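Local coordinates for protein ornithine carbamoyltransferase, anabolic (Campylobacter jejuni subsp. jejuni, PDB 3TPF) that catalyses the reversible transfer of the carbamoyl group from carbamoyl phosphate to L-ornithine, giving L-citrulline and phosphate on the pathway to arginine, at residues R77-V81 with K82-R86; P126-V129 with L130-F134; E269-E272 with E273-E276. All coordinates share one frame; numbering follows the deposited sequence.

Contact 1: residues R77-V81 with K82-R86; sequences RGEPV and KDTAR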
# COMPACT_ATOMS: atom_id res chain seq x y z
N ARG B 77 -11.93 -17.00 2.31
CA ARG B 77 -10.88 -17.93 2.74
C ARG B 77 -10.80 -17.94 4.27
O ARG B 77 -10.58 -18.98 4.90
CB ARG B 77 -9.52 -17.53 2.14
N GLY B 78 -10.94 -16.75 4.85
CA GLY B 78 -11.28 -16.60 6.27
C GLY B 78 -12.77 -16.29 6.43
O GLY B 78 -13.64 -17.13 6.17
N GLU B 79 -13.06 -15.06 6.86
CA GLU B 79 -14.43 -14.62 7.15
C GLU B 79 -15.33 -14.59 5.90
O GLU B 79 -14.87 -14.34 4.81
CB GLU B 79 -14.43 -13.27 7.90
CG GLU B 79 -14.28 -12.01 7.07
CD GLU B 79 -14.40 -10.73 7.90
OE1 GLU B 79 -14.69 -10.79 9.12
OE2 GLU B 79 -14.25 -9.62 7.32
N PRO B 80 -16.62 -14.87 6.06
CA PRO B 80 -17.54 -14.71 4.92
C PRO B 80 -17.65 -13.27 4.35
O PRO B 80 -17.39 -12.30 5.03
CB PRO B 80 -18.90 -15.17 5.48
CG PRO B 80 -18.74 -15.23 6.96
CD PRO B 80 -17.30 -15.41 7.25
N VAL B 81 -18.07 -13.20 3.10
CA VAL B 81 -18.04 -11.97 2.35
C VAL B 81 -19.06 -10.93 2.87
O VAL B 81 -18.77 -9.75 2.95
CB VAL B 81 -18.28 -12.26 0.86
CG1 VAL B 81 -18.28 -10.94 0.08
CG2 VAL B 81 -17.24 -13.25 0.30
N LYS B 82 -20.22 -11.40 3.31
CA LYS B 82 -21.23 -10.51 3.90
C LYS B 82 -20.72 -9.76 5.13
O LYS B 82 -21.07 -8.59 5.36
CB LYS B 82 -22.55 -11.24 4.23
CG LYS B 82 -22.48 -12.47 5.14
CD LYS B 82 -23.91 -12.98 5.44
CE LYS B 82 -23.97 -14.36 6.11
NZ LYS B 82 -25.13 -14.59 7.03
N ASP B 83 -19.88 -10.43 5.90
CA ASP B 83 -19.25 -9.79 7.06
C ASP B 83 -18.29 -8.72 6.68
O ASP B 83 -18.29 -7.61 7.23
CB ASP B 83 -18.48 -10.79 7.87
CG ASP B 83 -19.37 -11.70 8.63
OD1 ASP B 83 -20.59 -11.45 8.62
OD2 ASP B 83 -18.86 -12.66 9.24
N THR B 84 -17.47 -9.02 5.70
CA THR B 84 -16.52 -8.04 5.22
C THR B 84 -17.30 -6.87 4.66
O THR B 84 -17.03 -5.72 4.99
CB THR B 84 -15.59 -8.62 4.17
OG1 THR B 84 -15.00 -9.80 4.71
CG2 THR B 84 -14.51 -7.62 3.77
N ALA B 85 -18.28 -7.18 3.84
CA ALA B 85 -19.07 -6.17 3.20
C ALA B 85 -19.68 -5.26 4.21
O ALA B 85 -19.73 -4.03 4.02
CB ALA B 85 -20.14 -6.78 2.38
N ARG B 86 -20.14 -5.83 5.31
CA ARG B 86 -20.89 -5.00 6.30
C ARG B 86 -19.99 -4.14 7.17
O ARG B 86 -20.46 -3.23 7.81
CB ARG B 86 -21.76 -5.83 7.18
CG ARG B 86 -23.05 -6.24 6.51
CD ARG B 86 -23.89 -7.11 7.42
NE ARG B 86 -23.39 -8.47 7.50
CZ ARG B 86 -24.04 -9.44 8.11
NH1 ARG B 86 -25.23 -9.21 8.66
NH2 ARG B 86 -23.52 -10.67 8.18
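Glu-79 lays its carboxylate over the first turn of helix 81-91 and meets Thr-84 there. The hydroxyl Thr-84 OG1 donates to Glu-79 OE2 at 2.7 Å. It reaches this oxygen on the anti side and lies 29° out of the carboxylate plane. Extended beyond CG, the Glu-79 chain carries its carboxylate across to Thr-84. On the threonine, OG1 stands opposite the carbonyl carbon (chi1 -53°), which leaves the hydroxyl facing Glu-79. Thr-84 OG1 also lies 3.3 Å from Glu-79 CG, so it touches the chain as well as the acid.

Pro-80 is the N-cap residue. Its ring carbon CG rests 3.4 Å from OD2 of Asp-83, a van der Waals contact. Its carbonyl O accepts weak bonds from Asp-83 N and Thr-84 N. The first firm helix bond follows, from Ala-85 N to Val-81 O at 2.8 Å.

One turn on, Arg-86 folds back over the helix. Its NE donates to Lys-82 O at 3.2 Å from above the carbonyl plane, while Arg-86 N reaches the same oxygen from the opposite face. Arg-86 NH2 makes a salt bridge with Asp-83 OD1 at 3.1 Å; as a hydrogen bond it is weak. The carboxylates of Glu-79 and Asp-83 come near each other, but each has an arginine partner on the second subunit: Arg-49 for Glu-79 and Arg-266 for Asp-83. These bridges probably offset the like charges. Lys-82 and Arg-86 both reach Glu-276 of the second subunit.

The contact closes the loop after strand 64-68 and starts helix 81-91 in the carbamoyl phosphate domain. Val-81, Lys-82 and Ala-85 pack on helix 102-111 of the same chain.

Contact 2: residues P126-V129 with L130-F134; sequences PTQV and LGDLF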
# COMPACT_ATOMS: atom_id res chain seq x y z
N PRO B 126 -16.26 -4.33 -17.43
CA PRO B 126 -16.89 -3.09 -17.93
C PRO B 126 -16.10 -1.83 -17.87
O PRO B 126 -16.29 -1.00 -18.75
CB PRO B 126 -18.08 -2.91 -17.01
CG PRO B 126 -17.66 -3.58 -15.75
CD PRO B 126 -16.94 -4.81 -16.22
N THR B 127 -15.30 -1.60 -16.86
CA THR B 127 -14.52 -0.31 -16.85
C THR B 127 -13.55 -0.26 -18.07
O THR B 127 -13.36 0.78 -18.71
CB THR B 127 -13.72 -0.06 -15.58
OG1 THR B 127 -12.85 -1.19 -15.36
CG2 THR B 127 -14.61 0.14 -14.39
N GLN B 128 -13.09 -1.43 -18.49
CA GLN B 128 -12.25 -1.50 -19.67
C GLN B 128 -13.02 -1.09 -20.96
O GLN B 128 -12.55 -0.33 -21.81
CB GLN B 128 -11.64 -2.90 -19.80
CG GLN B 128 -10.70 -3.02 -20.97
CD GLN B 128 -9.40 -2.15 -20.87
OE1 GLN B 128 -8.85 -1.96 -19.77
NE2 GLN B 128 -8.88 -1.67 -22.04
N VAL B 129 -14.19 -1.68 -21.11
CA VAL B 129 -14.99 -1.37 -22.28
C VAL B 129 -15.32 0.08 -22.26
O VAL B 129 -15.28 0.70 -23.29
CB VAL B 129 -16.16 -2.26 -22.35
CG1 VAL B 129 -17.19 -1.73 -23.33
CG2 VAL B 129 -15.67 -3.68 -22.62
N LEU B 130 -15.55 0.68 -21.10
CA LEU B 130 -15.86 2.13 -21.12
C LEU B 130 -14.69 2.88 -21.67
O LEU B 130 -14.83 3.85 -22.40
CB LEU B 130 -16.16 2.68 -19.75
CG LEU B 130 -17.57 2.59 -19.22
CD1 LEU B 130 -17.55 3.08 -17.84
CD2 LEU B 130 -18.55 3.39 -20.01
N GLY B 131 -13.50 2.44 -21.31
CA GLY B 131 -12.26 3.15 -21.76
C GLY B 131 -11.94 2.99 -23.25
O GLY B 131 -11.56 3.92 -23.94
N ASP B 132 -12.20 1.79 -23.72
CA ASP B 132 -12.17 1.49 -25.14
C ASP B 132 -13.13 2.42 -25.89
O ASP B 132 -12.74 3.09 -26.83
CB ASP B 132 -12.55 0.01 -25.37
CG ASP B 132 -11.46 -0.94 -24.92
OD1 ASP B 132 -10.39 -0.47 -24.42
OD2 ASP B 132 -11.59 -2.19 -25.17
N LEU B 133 -14.33 2.52 -25.42
CA LEU B 133 -15.35 3.43 -26.00
C LEU B 133 -14.88 4.85 -26.07
O LEU B 133 -14.93 5.51 -27.11
CB LEU B 133 -16.59 3.38 -25.13
CG LEU B 133 -17.93 3.28 -25.79
CD1 LEU B 133 -17.91 2.38 -27.00
CD2 LEU B 133 -18.85 2.67 -24.76
N PHE B 134 -14.35 5.32 -24.95
CA PHE B 134 -13.84 6.71 -24.84
C PHE B 134 -12.87 6.94 -25.96
O PHE B 134 -12.80 8.03 -26.58
CB PHE B 134 -13.11 6.88 -23.51
CG PHE B 134 -12.50 8.23 -23.30
CD1 PHE B 134 -13.22 9.22 -22.70
CD2 PHE B 134 -11.21 8.49 -23.66
CE1 PHE B 134 -12.68 10.50 -22.52
CE2 PHE B 134 -10.67 9.78 -23.51
CZ PHE B 134 -11.40 10.77 -22.93
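Gln-128 and Asp-132, one turn apart on helix 126-138, make the side-chain contact. Gln-128 NE2 approaches Asp-132 OD1 at 3.1 Å in a weak, bent bond, and the position of OD1 is not certain. The amide and carboxylate planes are turned 76° apart. The Gln-128 CG lies trans to N (chi1 -177°), and a bend at chi2 turns the amide toward Asp-132. Trp-162 NE1 donates to the other carboxylate oxygen, Asp-132 OD2, and Gln-128 NE2 has a further weak bond to Glu-285.

The backbone bonds are those of a regular alpha helix. Leu-130 N donates to Pro-126 O at 3.0 Å, and Asp-132 N to Gln-128 O at 2.9 Å. Gly-131 N donates to Thr-127 O, and Leu-133 N to Val-129 O.

Van der Waals contacts set side-chain carbons against carbonyl oxygens about one turn back. Leu-130 CB lies 3.5 Å from Thr-127 O, and Leu-133 CB lies near Val-129 O.

Pro-126, Thr-127 and Gln-128 belong to the predicted carbamoyl phosphate site. The arrangement is consistent with the His-Pro-Thr-Gln motif of carbamoyltransferases, placed at the start of a buried helix.

Contact 3: residues E269-E272 with E273-E276; sequences EVSE and EIFE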
# COMPACT_ATOMS: atom_id res chain seq x y z
N GLU B 269 -1.52 -13.23 -29.93
CA GLU B 269 -2.74 -12.58 -30.41
C GLU B 269 -2.45 -11.36 -31.28
O GLU B 269 -3.29 -10.89 -32.02
CB GLU B 269 -3.64 -12.16 -29.25
CG GLU B 269 -3.15 -10.98 -28.44
CD GLU B 269 -2.16 -11.33 -27.33
OE1 GLU B 269 -1.84 -12.55 -27.10
OE2 GLU B 269 -1.73 -10.34 -26.67
N VAL B 270 -1.24 -10.87 -31.20
CA VAL B 270 -0.89 -9.72 -31.98
C VAL B 270 0.59 -9.78 -32.37
O VAL B 270 1.43 -10.23 -31.57
CB VAL B 270 -1.22 -8.44 -31.20
CG1 VAL B 270 -0.20 -8.17 -30.12
CG2 VAL B 270 -1.25 -7.27 -32.15
N SER B 271 0.90 -9.35 -33.58
CA SER B 271 2.29 -9.27 -34.02
C SER B 271 2.96 -8.01 -33.45
O SER B 271 2.34 -6.99 -33.27
CB SER B 271 2.38 -9.25 -35.52
OG SER B 271 2.01 -7.99 -36.02
N GLU B 272 4.26 -8.11 -33.26
CA GLU B 272 5.09 -7.00 -32.79
C GLU B 272 4.94 -5.78 -33.70
O GLU B 272 4.68 -4.68 -33.25
CB GLU B 272 6.56 -7.41 -32.75
CG GLU B 272 7.44 -6.46 -31.94
CD GLU B 272 8.12 -5.35 -32.75
OE1 GLU B 272 8.28 -5.54 -33.98
OE2 GLU B 272 8.57 -4.33 -32.14
N GLU B 273 5.05 -6.03 -35.01
CA GLU B 273 4.99 -4.97 -36.02
C GLU B 273 3.70 -4.19 -35.84
O GLU B 273 3.73 -3.00 -35.60
CB GLU B 273 5.18 -5.47 -37.51
CG GLU B 273 5.88 -4.36 -38.41
CD GLU B 273 5.57 -4.35 -39.94
OE1 GLU B 273 4.37 -4.56 -40.34
OE2 GLU B 273 6.54 -4.07 -40.73
N ILE B 274 2.59 -4.91 -35.86
CA ILE B 274 1.28 -4.30 -35.84
C ILE B 274 0.95 -3.61 -34.53
O ILE B 274 0.29 -2.57 -34.48
CB ILE B 274 0.17 -5.32 -36.21
CG1 ILE B 274 -0.93 -4.61 -36.98
CG2 ILE B 274 -0.42 -6.00 -35.00
CD1 ILE B 274 -0.39 -4.03 -38.27
N PHE B 275 1.41 -4.22 -33.46
CA PHE B 275 1.21 -3.68 -32.13
C PHE B 275 1.90 -2.35 -32.01
O PHE B 275 1.28 -1.35 -31.68
CB PHE B 275 1.77 -4.61 -31.08
CG PHE B 275 1.59 -4.13 -29.67
CD1 PHE B 275 2.58 -3.43 -29.05
CD2 PHE B 275 0.43 -4.37 -28.97
CE1 PHE B 275 2.42 -2.96 -27.73
CE2 PHE B 275 0.24 -3.87 -27.66
CZ PHE B 275 1.25 -3.17 -27.04
N GLU B 276 3.17 -2.34 -32.35
CA GLU B 276 3.92 -1.08 -32.35
C GLU B 276 3.37 -0.05 -33.36
O GLU B 276 3.35 1.17 -33.11
CB GLU B 276 5.39 -1.30 -32.55
CG GLU B 276 6.09 -1.89 -31.32
CD GLU B 276 6.05 -0.95 -30.11
OE1 GLU B 276 5.98 0.31 -30.29
OE2 GLU B 276 6.15 -1.46 -28.97
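Glu-273 follows Glu-272 in the first turn of helix 272-277, where the CD and OE1 of Glu-272 lean over its backbone N. Glu-272 OE1 lies 3.4 Å from Glu-273 N but is badly aligned with it, and no hydrogen bond forms.

Ile-274 carries the cap. Its N donates to Ser-271 OG at 3.1 Å, with an angle of 158°. Ser-271 is the N-cap residue, and its OG sits between its own N and carbonyl carbon (chi1 75°), turned toward the amide of Ile-274. The same hydroxyl lies close to Ile-274 CB. On the apolar side, the methyl Ile-274 CG2 packs against Val-270 CG2.

Phe-275 donates its N to Ser-271 O at 2.9 Å. Its ring carbon CD2 lies 4.0 Å from Val-270 CG1, which meets the ring obliquely.

Glu-276 closes the turn, with its N bonded to Glu-272 O at 2.9 Å. Its CG touches Glu-272 OE2 at 3.6 Å. The Glu-276 carboxylate is held by Arg-266 of the same chain and by Arg-86 and Lys-82 of the third subunit.

Val-270 and Ile-274 pack on strand 257-260, and Phe-275 on Ile-282 and Phe-283 of helix 279-302. The short helix thus links the edge strand of the ornithine-domain sheet to the long C-terminal helix.

Overall arrangement
Contact 2 is the core contact: all its touching residues are buried, near the centre of the chain, and no other chain of the assembly touches it. Contacts 1 and 3 are only partly buried. They lie on opposite sides of the chain's centre, their centres about 43 Å apart, and each starts a helix. Yet the basic side chains of contact 1 in one subunit meet the acid of contact 3 in the next, so the two adjoin across the subunit interface. Contact 1 is rich in charge, contact 3 joins a serine cap to apolar packing, and contact 2 relies mainly on regular helix bonds. Contacts 1 and 2 share the carbamoyl phosphate domain; contact 3 belongs to the ornithine domain.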